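Local coordinates for nuclease NucT (Helicobacter pylori, PDB 6EHI), which is a nuclease of the PLD-like family, with a mixed beta sheet flanked by helices, at residues A[31-36]-A[111-116]; A[39-44]-A[74-79]; A[85-90]-A[154-159]. The protein carries 1 engineered substitution. All blocks are in the same frame, centred on the assembly; numbering follows the deposited sequence. Where two conformers were deposited one is given.

Interaction 1 of 3, residues A[31-36]-A[111-116]; sequences RESVKI and IIDDKI
The carboxylate of D113 grips three successive backbone amides, those of R31, E32 and S33. R31 N lies 3.0 Å from D113 OD2 and uses the lone pair on the side of the other oxygen, with a nearly straight N-H...O angle of 170°. D113 OD1 takes the next two amides. E32 N reaches D113 OD1 at 2.8 Å from above the carboxylate plane. S33 N meets D113 OD1 at 2.9 Å, nearly along its C-O bond. With both oxygens engaged, the rotation of the carboxylate is fixed. CG of D113 is anti to its own carbonyl carbon (chi1 -58°), which turns the acid toward the turn ahead of S33. The place of D113 in the sequence fits the aspartate of the HKD signature of PLD-like proteins.

Backbone bonds carry the rest. D113 N donates to S33 O at 2.8 Å. K35 and I111 form an antiparallel hydrogen-bonded pair, with I111 N to K35 O at 2.7 Å. V34 and I112 form the non-hydrogen-bonded pair beside it. Water 1 accepts from S33 OG and donates to I111 O and D113 O, so it links the S33 side chain to the backbone of I111 and D113. Past I112 the chain makes a classic beta bulge, with K115 and I116 both facing I112.

Apolar contact is modest. CD1 of I112 reaches both methyls of V34, each at 4.1 Å, and the two side chains lie side by side.

The pairing joins strand 33-38 to strand 108-112 within the mixed sheet. On its other edge, strand 33-38 is bonded to strand 59-65. K35 and I111 share the face covered by helix 142-158, and K35 NZ is bound by Q61.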
ATOM      1  N   ARG A  31       1.343  -7.234 -23.286  1.00 23.84           N
ATOM      2  CA  ARG A  31       1.304  -8.060 -24.493  1.00 27.66           C
ATOM      3  C   ARG A  31       0.563  -9.361 -24.277  1.00 28.05           C
ATOM      4  O   ARG A  31       0.220 -10.004 -25.264  1.00 30.94           O
ATOM      5  CB  ARG A  31       2.737  -8.410 -24.948  1.00 28.47           C
ATOM      6  CG  ARG A  31       3.640  -7.207 -25.030  1.00 31.88           C
ATOM      7  CD  ARG A  31       4.999  -7.552 -25.622  1.00 32.58           C
ATOM      8  NE  ARG A  31       5.712  -6.295 -25.883  1.00 34.89           N
ATOM      9  CZ  ARG A  31       6.938  -6.198 -26.422  1.00 33.70           C
ATOM     10  NH1 ARG A  31       7.636  -7.277 -26.796  1.00 32.30           N
ATOM     11  NH2 ARG A  31       7.464  -4.982 -26.592  1.00 36.75           N
ATOM     12  N   GLU A  32       0.340  -9.771 -23.013  1.00 26.84           N
ATOM     13  CA  GLU A  32      -0.312 -11.052 -22.660  1.00 27.43           C
ATOM     14  C   GLU A  32      -1.424 -11.006 -21.638  1.00 24.73           C
ATOM     15  O   GLU A  32      -2.515 -11.559 -21.861  1.00 25.41           O
ATOM     16  CB  GLU A  32       0.741 -12.017 -22.075  1.00 29.26           C
ATOM     17  CG  GLU A  32       1.881 -12.322 -23.051  1.00 39.91           C
ATOM     18  CD  GLU A  32       1.401 -13.100 -24.261  1.00 45.32           C
ATOM     19  OE1 GLU A  32       0.493 -13.945 -24.071  1.00 54.99           O
ATOM     20  OE2 GLU A  32       1.934 -12.894 -25.378  1.00 55.08           O
ATOM     21  N   SER A  33      -1.113 -10.441 -20.473  1.00 22.78           N
ATOM     22  CA  SER A  33      -2.040 -10.506 -19.366  1.00 20.63           C
ATOM     23  C   SER A  33      -1.877  -9.379 -18.363  1.00 17.99           C
ATOM     24  O   SER A  33      -0.802  -8.749 -18.220  1.00 17.14           O
ATOM     25  CB  SER A  33      -1.904 -11.802 -18.585  1.00 20.95           C
ATOM     26  OG  SER A  33      -0.644 -11.926 -17.991  1.00 23.19           O
ATOM     27  N   VAL A  34      -3.007  -9.102 -17.713  1.00 19.00           N
ATOM     28  CA  VAL A  34      -3.048  -8.067 -16.678  1.00 17.08           C
ATOM     29  C   VAL A  34      -3.857  -8.634 -15.544  1.00 16.56           C
ATOM     30  O   VAL A  34      -5.032  -9.019 -15.714  1.00 16.74           O
ATOM     31  CB  VAL A  34      -3.635  -6.728 -17.185  1.00 15.72           C
ATOM     32  CG1 VAL A  34      -3.785  -5.759 -16.031  1.00 18.39           C
ATOM     33  CG2 VAL A  34      -2.781  -6.098 -18.255  1.00 16.57           C
ATOM     34  N   LYS A  35      -3.207  -8.748 -14.378  1.00 15.15           N
ATOM     35  CA  LYS A  35      -3.793  -9.284 -13.210  1.00 16.65           C
ATOM     36  C   LYS A  35      -3.815  -8.232 -12.132  1.00 15.93           C
ATOM     37  O   LYS A  35      -2.769  -7.676 -11.762  1.00 17.37           O
ATOM     38  CB  LYS A  35      -3.024 -10.522 -12.750  1.00 17.59           C
ATOM     39  CG  LYS A  35      -3.115 -11.748 -13.744  1.00 19.50           C
ATOM     40  CD  LYS A  35      -2.183 -12.896 -13.350  1.00 23.37           C
ATOM     41  CE  LYS A  35      -2.193 -13.989 -14.388  1.00 25.10           C
ATOM     42  NZ  LYS A  35      -3.459 -14.761 -14.230  1.00 28.93           N
ATOM     43  N   ILE A  36      -5.015  -7.934 -11.599  1.00 14.31           N
ATOM     44  CA  ILE A  36      -5.123  -6.786 -10.683  1.00 13.55           C
ATOM     45  C   ILE A  36      -5.893  -7.201  -9.467  1.00 11.99           C
ATOM     46  O   ILE A  36      -6.911  -7.924  -9.565  1.00 13.13           O
ATOM     47  CB  ILE A  36      -5.885  -5.619 -11.332  1.00 13.44           C
ATOM     48  CG1 ILE A  36      -5.106  -5.072 -12.511  1.00 14.17           C
ATOM     49  CG2 ILE A  36      -6.284  -4.502 -10.345  1.00 14.47           C
ATOM     50  CD1 ILE A  36      -5.911  -4.345 -13.619  1.00 16.33           C
ATOM     51  N   ILE A 111      -0.166  -6.986 -11.801  1.00 13.86           N
ATOM     52  CA  ILE A 111       0.882  -7.852 -12.382  1.00 14.70           C
ATOM     53  C   ILE A 111       0.727  -7.831 -13.907  1.00 14.69           C
ATOM     54  O   ILE A 111      -0.292  -8.266 -14.430  1.00 17.48           O
ATOM     55  CB  ILE A 111       0.757  -9.260 -11.898  1.00 15.72           C
ATOM     56  CG1 ILE A 111       0.627  -9.366 -10.338  1.00 17.19           C
ATOM     57  CG2 ILE A 111       1.982 -10.064 -12.351  1.00 17.11           C
ATOM     58  CD1 ILE A 111       0.180 -10.690  -9.839  1.00 18.94           C
ATOM     59  N   ILE A 112       1.772  -7.464 -14.608  1.00 16.12           N
ATOM     60  CA  ILE A 112       1.699  -7.277 -16.038  1.00 16.67           C
ATOM     61  C   ILE A 112       2.541  -8.386 -16.698  1.00 21.37           C
ATOM     62  O   ILE A 112       3.754  -8.463 -16.448  1.00 19.04           O
ATOM     63  CB  ILE A 112       2.267  -5.904 -16.483  1.00 20.51           C
ATOM     64  CG1 ILE A 112       1.641  -4.716 -15.738  1.00 20.90           C
ATOM     65  CG2 ILE A 112       2.064  -5.701 -17.980  1.00 20.69           C
ATOM     66  CD1 ILE A 112       0.128  -4.736 -15.674  1.00 23.82           C
ATOM     67  N   ASP A 113       1.912  -9.193 -17.562  1.00 24.44           N
ATOM     68  CA  ASP A 113       2.609 -10.297 -18.240  1.00 25.56           C
ATOM     69  C   ASP A 113       3.409 -11.104 -17.135  1.00 27.31           C
ATOM     70  O   ASP A 113       2.911 -11.425 -16.036  1.00 23.92           O
ATOM     71  CB  ASP A 113       3.489  -9.741 -19.351  1.00 25.57           C
ATOM     72  CG  ASP A 113       2.709  -8.899 -20.457  1.00 27.49           C
ATOM     73  OD1 ASP A 113       1.447  -9.015 -20.608  1.00 25.83           O
ATOM     74  OD2 ASP A 113       3.356  -8.168 -21.254  1.00 27.00           O
ATOM     75  N   ASP A 114       4.657 -11.452 -17.408  1.00 32.16           N
ATOM     76  CA  ASP A 114       5.491 -12.033 -16.274  1.00 37.47           C
ATOM     77  C   ASP A 114       6.580 -11.038 -15.974  1.00 36.44           C
ATOM     78  O   ASP A 114       7.693 -11.385 -15.556  1.00 31.43           O
ATOM     79  CB  ASP A 114       6.048 -13.409 -16.678  1.00 35.76           C
ATOM     80  CG  ASP A 114       6.709 -13.410 -18.109  1.00 47.03           C
ATOM     81  OD1 ASP A 114       6.477 -12.461 -18.917  1.00 44.62           O
ATOM     82  OD2 ASP A 114       7.456 -14.382 -18.420  1.00 48.25           O
ATOM     83  N   LYS A 115       6.316  -9.773 -16.278  1.00 30.65           N
ATOM     84  CA  LYS A 115       7.388  -8.832 -16.352  1.00 31.33           C
ATOM     85  C   LYS A 115       7.361  -7.749 -15.354  1.00 26.73           C
ATOM     86  O   LYS A 115       8.429  -7.202 -15.061  1.00 27.18           O
ATOM     87  CB  LYS A 115       7.440  -8.217 -17.739  1.00 34.48           C
ATOM     88  CG  LYS A 115       7.497  -9.245 -18.867  1.00 40.77           C
ATOM     89  CD  LYS A 115       8.625 -10.286 -18.721  1.00 43.37           C
ATOM     90  CE  LYS A 115       8.865 -11.061 -20.029  1.00 45.58           C
ATOM     91  NZ  LYS A 115       9.809 -10.332 -20.922  1.00 51.23           N
ATOM     92  N   ILE A 116       6.190  -7.325 -14.878  1.00 22.49           N
ATOM     93  CA  ILE A 116       6.175  -6.158 -13.987  1.00 22.10           C
ATOM     94  C   ILE A 116       5.154  -6.387 -12.875  1.00 18.34           C
ATOM     95  O   ILE A 116       4.145  -7.011 -13.088  1.00 15.53           O
ATOM     96  CB  ILE A 116       5.706  -4.813 -14.674  1.00 23.81           C
ATOM     97  CG1 ILE A 116       6.462  -4.529 -15.977  1.00 26.77           C
ATOM     98  CG2 ILE A 116       5.839  -3.642 -13.722  1.00 26.28           C
ATOM     99  CD1 ILE A 116       5.678  -3.496 -16.847  1.00 27.71           C
TER
HETATM  100  O   HOH W   1       0.159 -10.834 -15.520  1.00 21.55           O

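Interaction 2 of 3, residues A[39-44]-A[74-79]; sequences YSFTHR and QSTIGY
T76 N donates to F41 O at 3.1 Å, nearly along the carbonyl axis, with an N-H...O angle of 163°. T76 OG1 also lies near F41 O, but its single proton has another acceptor within reach, so that pairing is unsettled. The settled partner of this hydroxyl is Y64 OH. One residue earlier, S75 points its CB away from 39-44, and its hydroxyl makes a capping bond at the start of the next helix. Its OG is anti to the backbone N (chi1 171°) and accepts from I77 N at 3.1 Å. N69 OD1 is its second partner. Water 2 adds a bridge between the two backbones, donating to T42 O and, at 2.6 Å, to Q74 O.

The contact joins the entrances of two helices. The 39-44 segment is the connection between strand 33-38 and helix 44-54, in a beta-alpha-beta crossover that continues into the parallel strand 59-65. H43 is the N-cap residue of that helix, and its ND1 makes a weak bond to D45 N. The 74-79 segment leads into the short helix 77-80.

Packing centres on the ring of F41. With OG1 of T76 between the backbone N and the carbonyl carbon (chi1 56°), the hydroxyl is set over one face of that ring, offset toward the rim, with OG1 3.1 Å from F41 CD2. T76 CG2 makes a CH-pi contact with the same ring, 4.0 Å from its centroid. W124 meets the F41 ring edge-to-face. Farther out, T42 CG2 approaches Q74 O at 3.4 Å. The guanidinium of R44 lies above the Y79 ring, its CZ 6.0 Å from the centroid, at most a weak attraction. The cation-pi partner of Y79 is K51.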
ATOM      1  N   TYR A  39      -8.381  -2.574  -3.871  1.00 13.39           N
ATOM      2  CA  TYR A  39      -9.349  -2.224  -2.857  1.00 14.65           C
ATOM      3  C   TYR A  39     -10.410  -1.291  -3.416  1.00 14.56           C
ATOM      4  O   TYR A  39     -11.614  -1.643  -3.446  1.00 15.42           O
ATOM      5  CB  TYR A  39      -8.658  -1.576  -1.594  1.00 14.85           C
ATOM      6  CG  TYR A  39      -9.661  -1.114  -0.606  1.00 14.44           C
ATOM      7  CD1 TYR A  39     -10.276  -2.033   0.264  1.00 13.52           C
ATOM      8  CD2 TYR A  39     -10.088   0.238  -0.581  1.00 14.61           C
ATOM      9  CE1 TYR A  39     -11.244  -1.627   1.144  1.00 15.11           C
ATOM     10  CE2 TYR A  39     -11.086   0.631   0.280  1.00 17.62           C
ATOM     11  CZ  TYR A  39     -11.678  -0.354   1.116  1.00 16.21           C
ATOM     12  OH  TYR A  39     -12.644  -0.019   2.060  1.00 20.99           O
ATOM     13  N   SER A  40      -9.997  -0.075  -3.871  1.00 14.77           N
ATOM     14  CA  SER A  40     -10.926   0.887  -4.450  1.00 15.71           C
ATOM     15  C   SER A  40     -10.381   1.305  -5.812  1.00 15.79           C
ATOM     16  O   SER A  40      -9.199   1.608  -5.927  1.00 15.02           O
ATOM     17  CB  SER A  40     -11.092   2.124  -3.537  1.00 21.05           C
ATOM     18  OG  SER A  40     -11.636   3.241  -4.225  1.00 21.52           O
ATOM     19  N   PHE A  41     -11.253   1.346  -6.825  1.00 12.81           N
ATOM     20  CA  PHE A  41     -10.854   1.608  -8.166  1.00 12.93           C
ATOM     21  C   PHE A  41     -12.003   2.410  -8.815  1.00 15.81           C
ATOM     22  O   PHE A  41     -12.999   1.872  -9.275  1.00 17.09           O
ATOM     23  CB  PHE A  41     -10.552   0.294  -8.878  1.00 13.64           C
ATOM     24  CG  PHE A  41     -10.184   0.387 -10.312  1.00 13.58           C
ATOM     25  CD1 PHE A  41      -9.956   1.618 -10.981  1.00 13.83           C
ATOM     26  CD2 PHE A  41     -10.165  -0.764 -11.069  1.00 13.70           C
ATOM     27  CE1 PHE A  41      -9.651   1.668 -12.330  1.00 15.46           C
ATOM     28  CE2 PHE A  41      -9.886  -0.757 -12.444  1.00 15.23           C
ATOM     29  CZ  PHE A  41      -9.542   0.470 -13.079  1.00 15.28           C
ATOM     30  N   THR A  42     -11.810   3.712  -8.834  1.00 15.92           N
ATOM     31  CA  THR A  42     -12.784   4.657  -9.348  1.00 16.46           C
ATOM     32  C   THR A  42     -12.233   5.518 -10.499  1.00 20.07           C
ATOM     33  O   THR A  42     -12.986   6.190 -11.163  1.00 19.66           O
ATOM     34  CB  THR A  42     -13.304   5.567  -8.219  1.00 17.95           C
ATOM     35  OG1 THR A  42     -12.188   6.320  -7.724  1.00 17.25           O
ATOM     36  CG2 THR A  42     -14.008   4.797  -7.062  1.00 17.72           C
ATOM     37  N   HIS A  43     -10.937   5.479 -10.736  1.00 17.61           N
ATOM     38  CA  HIS A  43     -10.242   6.303 -11.698  1.00 16.90           C
ATOM     39  C   HIS A  43     -10.559   5.859 -13.107  1.00 19.67           C
ATOM     40  O   HIS A  43      -9.998   4.849 -13.640  1.00 18.70           O
ATOM     41  CB  HIS A  43      -8.735   6.215 -11.397  1.00 17.92           C
ATOM     42  CG  HIS A  43      -7.966   7.329 -12.001  1.00 20.67           C
ATOM     43  ND1 HIS A  43      -8.131   7.736 -13.306  1.00 23.88           N
ATOM     44  CD2 HIS A  43      -7.103   8.200 -11.441  1.00 19.46           C
ATOM     45  CE1 HIS A  43      -7.325   8.773 -13.538  1.00 22.68           C
ATOM     46  NE2 HIS A  43      -6.662   9.043 -12.435  1.00 20.91           N
ATOM     47  N   ARG A  44     -11.395   6.654 -13.777  1.00 20.67           N
ATOM     48  CA  ARG A  44     -11.862   6.322 -15.133  1.00 26.32           C
ATOM     49  C   ARG A  44     -10.807   6.241 -16.236  1.00 22.95           C
ATOM     50  O   ARG A  44     -10.993   5.515 -17.225  1.00 24.09           O
ATOM     51  CB  ARG A  44     -13.017   7.284 -15.542  1.00 29.96           C
ATOM     52  CG  ARG A  44     -14.305   6.936 -14.785  1.00 35.22           C
ATOM     53  CD  ARG A  44     -15.499   7.861 -15.044  1.00 41.15           C
ATOM     54  NE  ARG A  44     -16.192   7.588 -16.320  1.00 49.57           N
ATOM     55  CZ  ARG A  44     -16.200   8.364 -17.434  1.00 59.54           C
ATOM     56  NH1 ARG A  44     -15.510   9.526 -17.560  1.00 52.36           N
ATOM     57  NH2 ARG A  44     -16.904   7.940 -18.488  1.00 63.52           N
ATOM     58  N   GLN A  74     -19.805   4.366  -8.202  1.00 22.82           N
ATOM     59  CA  GLN A  74     -18.576   5.091  -8.557  1.00 24.79           C
ATOM     60  C   GLN A  74     -17.482   4.077  -8.850  1.00 21.01           C
ATOM     61  O   GLN A  74     -16.443   4.472  -9.419  1.00 20.31           O
ATOM     62  CB  GLN A  74     -18.077   6.000  -7.432  1.00 29.77           C
ATOM     63  CG  GLN A  74     -18.656   7.419  -7.477  1.00 34.02           C
ATOM     64  CD  GLN A  74     -20.102   7.394  -7.154  1.00 38.54           C
ATOM     65  OE1 GLN A  74     -20.467   7.151  -6.001  1.00 41.20           O
ATOM     66  NE2 GLN A  74     -20.954   7.628  -8.166  1.00 40.86           N
ATOM     67  N   SER A  75     -17.709   2.818  -8.492  1.00 18.99           N
ATOM     68  CA  SER A  75     -16.713   1.743  -8.827  1.00 17.67           C
ATOM     69  C   SER A  75     -16.721   1.449 -10.277  1.00 18.94           C
ATOM     70  O   SER A  75     -17.748   1.527 -10.931  1.00 23.43           O
ATOM     71  CB  SER A  75     -16.962   0.481  -8.054  1.00 17.61           C
ATOM     72  OG  SER A  75     -16.129  -0.618  -8.532  1.00 17.00           O
ATOM     73  N   THR A  76     -15.541   1.144 -10.810  1.00 18.44           N
ATOM     74  CA  THR A  76     -15.366   0.735 -12.206  1.00 19.48           C
ATOM     75  C   THR A  76     -15.865  -0.703 -12.510  1.00 18.11           C
ATOM     76  O   THR A  76     -15.894  -1.091 -13.684  1.00 17.79           O
ATOM     77  CB  THR A  76     -13.919   0.829 -12.672  1.00 20.97           C
ATOM     78  OG1 THR A  76     -13.087   0.050 -11.790  1.00 20.17           O
ATOM     79  CG2 THR A  76     -13.366   2.250 -12.678  1.00 20.81           C
ATOM     80  N   ILE A  77     -16.194  -1.491 -11.486  1.00 17.69           N
ATOM     81  CA  ILE A  77     -16.544  -2.898 -11.712  1.00 18.71           C
ATOM     82  C   ILE A  77     -17.675  -3.059 -12.740  1.00 20.13           C
ATOM     83  O   ILE A  77     -17.552  -3.875 -13.626  1.00 22.29           O
ATOM     84  CB  ILE A  77     -16.764  -3.706 -10.389  1.00 17.97           C
ATOM     85  CG1 ILE A  77     -16.821  -5.185 -10.678  1.00 20.03           C
ATOM     86  CG2 ILE A  77     -17.944  -3.205  -9.538  1.00 16.44           C
ATOM     87  CD1 ILE A  77     -16.676  -6.029  -9.440  1.00 21.14           C
ATOM     88  N   GLY A  78     -18.723  -2.236 -12.596  1.00 23.38           N
ATOM     89  CA  GLY A  78     -19.835  -2.262 -13.540  1.00 24.86           C
ATOM     90  C   GLY A  78     -19.455  -1.887 -14.953  1.00 28.44           C
ATOM     91  O   GLY A  78     -19.889  -2.503 -15.881  1.00 36.54           O
ATOM     92  N   TYR A  79     -18.568  -0.926 -15.087  1.00 26.48           N
ATOM     93  CA  TYR A  79     -18.076  -0.402 -16.370  1.00 25.59           C
ATOM     94  C   TYR A  79     -17.231  -1.481 -17.051  1.00 25.86           C
ATOM     95  O   TYR A  79     -17.269  -1.599 -18.239  1.00 26.22           O
ATOM     96  CB  TYR A  79     -17.361   0.959 -16.084  1.00 30.83           C
ATOM     97  CG  TYR A  79     -16.693   1.716 -17.226  1.00 37.15           C
ATOM     98  CD1 TYR A  79     -17.444   2.291 -18.268  1.00 44.70           C
ATOM     99  CD2 TYR A  79     -15.307   1.930 -17.229  1.00 46.47           C
ATOM    100  CE1 TYR A  79     -16.830   2.997 -19.308  1.00 46.26           C
ATOM    101  CE2 TYR A  79     -14.693   2.644 -18.258  1.00 50.20           C
ATOM    102  CZ  TYR A  79     -15.455   3.175 -19.287  1.00 48.68           C
ATOM    103  OH  TYR A  79     -14.823   3.874 -20.281  1.00 54.08           O
TER
HETATM  104  O   HOH W   2     -15.931   6.504 -10.893  1.00 37.78           O

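Interaction 3 of 3, residues A[85-90]-A[154-159]; sequences NTKVCL and KMLESC
C89 and C159 are joined by a disulfide, with C89 SG and C159 SG 2.1 Å apart. The torsion about the S-S bond is -89°, close to perpendicular, as such bonds prefer. In both cysteines SG lies between the backbone N and the carbonyl carbon (chi1 67° in C89 and 73° in C159). These turns bring the two sulfurs together between the strand and the end of the helix. C159 was modelled in two conformers, so this geometry describes one of them.

No hydrogen bond crosses between the two segments. The backbones still come close beside the disulfide, where L90 O is 3.2 Å from C159 CA.

The covalent link staples strand 86-91 to the C-terminal end of helix 142-158. The chain then runs on into the short strand 160-161, which pairs antiparallel with 86-91 and is the outermost strand on that side within this chain. The backbone bonds that C159 N makes to M155 O and L156 O are weak.

Apolar packing flanks the disulfide on the helix side. CD1 of L156 rests 4.1 Å from C89 SG. The same methyl is 4.3 Å from K87 CE, so the aliphatic part of the lysine runs up to the leucine. K87 and C89 direct their CB atoms toward the helix, whereas V88 and L90 point to the other face of the sheet and pack on I77. L156 and M155 also touch I63 of strand 59-65. M155 and K154 reach Y14 of the second subunit.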
ATOM      1  N   ASN A  85     -12.584 -10.124 -22.859  1.00 18.85           N
ATOM      2  CA  ASN A  85     -11.322 -10.611 -22.280  1.00 20.23           C
ATOM      3  C   ASN A  85     -11.159 -10.174 -20.825  1.00 18.94           C
ATOM      4  O   ASN A  85     -10.061 -10.257 -20.304  1.00 21.12           O
ATOM      5  CB  ASN A  85     -10.100 -10.155 -23.116  1.00 25.00           C
ATOM      6  CG  ASN A  85     -10.260 -10.462 -24.612  1.00 28.27           C
ATOM      7  OD1 ASN A  85     -10.160  -9.583 -25.481  1.00 28.00           O
ATOM      8  ND2 ASN A  85     -10.458 -11.702 -24.897  1.00 22.01           N
ATOM      9  N   THR A  86     -12.215  -9.659 -20.203  1.00 17.87           N
ATOM     10  CA  THR A  86     -12.128  -9.081 -18.810  1.00 18.11           C
ATOM     11  C   THR A  86     -12.982  -9.879 -17.830  1.00 18.51           C
ATOM     12  O   THR A  86     -14.194 -10.021 -17.987  1.00 20.06           O
ATOM     13  CB  THR A  86     -12.437  -7.584 -18.819  1.00 18.00           C
ATOM     14  OG1 THR A  86     -11.651  -7.016 -19.894  1.00 18.99           O
ATOM     15  CG2 THR A  86     -12.041  -6.828 -17.560  1.00 18.29           C
ATOM     16  N   LYS A  87     -12.335 -10.378 -16.787  1.00 15.74           N
ATOM     17  CA  LYS A  87     -12.930 -11.135 -15.677  1.00 17.58           C
ATOM     18  C   LYS A  87     -12.895 -10.199 -14.486  1.00 16.20           C
ATOM     19  O   LYS A  87     -11.820  -9.766 -14.092  1.00 20.32           O
ATOM     20  CB  LYS A  87     -12.119 -12.398 -15.321  1.00 19.98           C
ATOM     21  CG  LYS A  87     -12.834 -13.273 -14.275  1.00 24.82           C
ATOM     22  CD  LYS A  87     -11.930 -14.381 -13.718  1.00 26.65           C
ATOM     23  CE  LYS A  87     -12.554 -15.255 -12.640  1.00 28.98           C
ATOM     24  NZ  LYS A  87     -13.847 -15.865 -13.057  1.00 29.38           N
ATOM     25  N   VAL A  88     -14.037  -9.888 -13.905  1.00 17.93           N
ATOM     26  CA  VAL A  88     -14.060  -9.103 -12.628  1.00 18.14           C
ATOM     27  C   VAL A  88     -14.710  -9.948 -11.565  1.00 18.24           C
ATOM     28  O   VAL A  88     -15.615 -10.766 -11.857  1.00 18.19           O
ATOM     29  CB  VAL A  88     -14.737  -7.731 -12.774  1.00 17.73           C
ATOM     30  CG1 VAL A  88     -14.098  -6.926 -13.854  1.00 17.59           C
ATOM     31  CG2 VAL A  88     -16.240  -7.884 -12.956  1.00 20.86           C
ATOM     32  N   CYS A  89     -14.276  -9.810 -10.301  1.00 16.01           N
ATOM     33  CA  CYS A  89     -14.875 -10.528  -9.232  1.00 17.61           C
ATOM     34  C   CYS A  89     -14.646  -9.778  -7.880  1.00 18.77           C
ATOM     35  O   CYS A  89     -13.985  -8.722  -7.887  1.00 14.99           O
ATOM     36  CB  CYS A  89     -14.302 -11.954  -9.259  1.00 20.14           C
ATOM     37  SG  CYS A  89     -12.512 -12.001  -8.841  1.00 22.20           S
ATOM     38  N   LEU A  90     -15.188 -10.279  -6.791  1.00 15.11           N
ATOM     39  CA  LEU A  90     -15.207  -9.611  -5.499  1.00 16.68           C
ATOM     40  C   LEU A  90     -14.620 -10.496  -4.455  1.00 17.90           C
ATOM     41  O   LEU A  90     -14.815 -11.701  -4.501  1.00 18.90           O
ATOM     42  CB  LEU A  90     -16.642  -9.275  -5.121  1.00 16.96           C
ATOM     43  CG  LEU A  90     -17.436  -8.344  -6.002  1.00 18.68           C
ATOM     44  CD1 LEU A  90     -18.966  -8.413  -5.803  1.00 18.35           C
ATOM     45  CD2 LEU A  90     -16.909  -6.947  -5.774  1.00 17.58           C
ATOM     46  N   LYS A 154      -4.403 -18.129  -6.105  1.00 18.04           N
ATOM     47  CA  LYS A 154      -5.110 -18.569  -4.906  1.00 20.02           C
ATOM     48  C   LYS A 154      -6.236 -17.590  -4.534  1.00 20.80           C
ATOM     49  O   LYS A 154      -7.360 -17.995  -4.260  1.00 18.12           O
ATOM     50  CB  LYS A 154      -4.171 -18.724  -3.681  1.00 24.20           C
ATOM     51  CG  LYS A 154      -3.239 -19.942  -3.746  1.00 29.76           C
ATOM     52  CD  LYS A 154      -2.594 -20.329  -2.416  1.00 33.63           C
ATOM     53  CE  LYS A 154      -3.476 -20.285  -1.172  1.00 35.28           C
ATOM     54  NZ  LYS A 154      -4.208 -21.521  -0.788  1.00 37.75           N
ATOM     55  N   MET A 155      -5.918 -16.276  -4.603  1.00 16.30           N
ATOM     56  CA  MET A 155      -6.962 -15.282  -4.417  1.00 15.64           C
ATOM     57  C   MET A 155      -8.132 -15.472  -5.400  1.00 16.32           C
ATOM     58  O   MET A 155      -9.330 -15.279  -5.004  1.00 17.52           O
ATOM     59  CB  MET A 155      -6.406 -13.875  -4.537  1.00 14.92           C
ATOM     60  CG  MET A 155      -5.492 -13.648  -3.340  1.00 15.45           C
ATOM     61  SD  MET A 155      -4.616 -12.055  -3.483  1.00 17.27           S
ATOM     62  CE  MET A 155      -5.956 -10.927  -3.246  1.00 14.62           C
ATOM     63  N   LEU A 156      -7.815 -15.700  -6.639  1.00 17.77           N
ATOM     64  CA  LEU A 156      -8.812 -15.806  -7.704  1.00 19.88           C
ATOM     65  C   LEU A 156      -9.765 -16.943  -7.426  1.00 22.74           C
ATOM     66  O   LEU A 156     -10.970 -16.871  -7.720  1.00 24.09           O
ATOM     67  CB  LEU A 156      -8.098 -16.053  -9.038  1.00 24.04           C
ATOM     68  CG  LEU A 156      -8.675 -15.427 -10.293  1.00 30.54           C
ATOM     69  CD1 LEU A 156      -9.200 -14.011 -10.198  1.00 29.09           C
ATOM     70  CD2 LEU A 156      -7.572 -15.539 -11.379  1.00 36.05           C
ATOM     71  N   GLU A 157      -9.264 -18.003  -6.808  1.00 25.54           N
ATOM     72  CA  GLU A 157     -10.155 -19.154  -6.416  1.00 26.34           C
ATOM     73  C   GLU A 157     -11.069 -18.915  -5.263  1.00 27.91           C
ATOM     74  O   GLU A 157     -11.998 -19.706  -5.067  1.00 27.23           O
ATOM     75  CB  GLU A 157      -9.373 -20.438  -6.094  1.00 40.23           C
ATOM     76  CG  GLU A 157      -8.903 -21.318  -7.240  1.00 48.05           C
ATOM     77  CD  GLU A 157      -7.705 -22.191  -6.842  1.00 52.60           C
ATOM     78  OE1 GLU A 157      -7.725 -22.802  -5.744  1.00 55.23           O
ATOM     79  OE2 GLU A 157      -6.752 -22.281  -7.640  1.00 58.17           O
ATOM     80  N   SER A 158     -10.804 -17.884  -4.429  1.00 19.96           N
ATOM     81  CA  SER A 158     -11.715 -17.472  -3.386  1.00 18.99           C
ATOM     82  C   SER A 158     -12.696 -16.360  -3.737  1.00 16.68           C
ATOM     83  O   SER A 158     -13.594 -16.118  -2.964  1.00 18.38           O
ATOM     84  CB  SER A 158     -10.897 -17.100  -2.124  1.00 21.39           C
ATOM     85  OG  SER A 158      -9.905 -18.109  -1.841  1.00 23.22           O
ATOM     86  N   CYS A 159     -12.481 -15.624  -4.861  1.00 20.12           N
ATOM     87  CA  CYS A 159     -13.338 -14.471  -5.211  0.50 19.55           C
ATOM     88  C   CYS A 159     -14.643 -14.929  -5.854  1.00 20.60           C
ATOM     89  O   CYS A 159     -14.701 -15.977  -6.524  1.00 24.62           O
ATOM     90  CB  CYS A 159     -12.598 -13.444  -6.117  0.50 19.98           C
ATOM     91  SG  CYS A 159     -12.286 -13.844  -7.860  0.50 18.27           S
TER

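In the fold
Interactions 1 and 3 involve the same mixed sheet, with centres 15 Å apart. Strands 33-38 and 59-65 lie between strands 108-112 and 86-91. Helix 142-158 is common to both: it covers K35 and I111 in interaction 1, and its end is bound in interaction 3. Along the chain their segments alternate. Interaction 2 is nested within the loop closed by interaction 1. Their centres are 20 Å apart, on opposite sides of the chain's centre. Interaction 2 closes before interaction 3 opens, and the two touch where I77 packs on V88 and L90. Interaction 1 pairs two strands, interaction 3 bonds a strand to a helix end, and interaction 2 joins two helix entrances within the PLD-like domain.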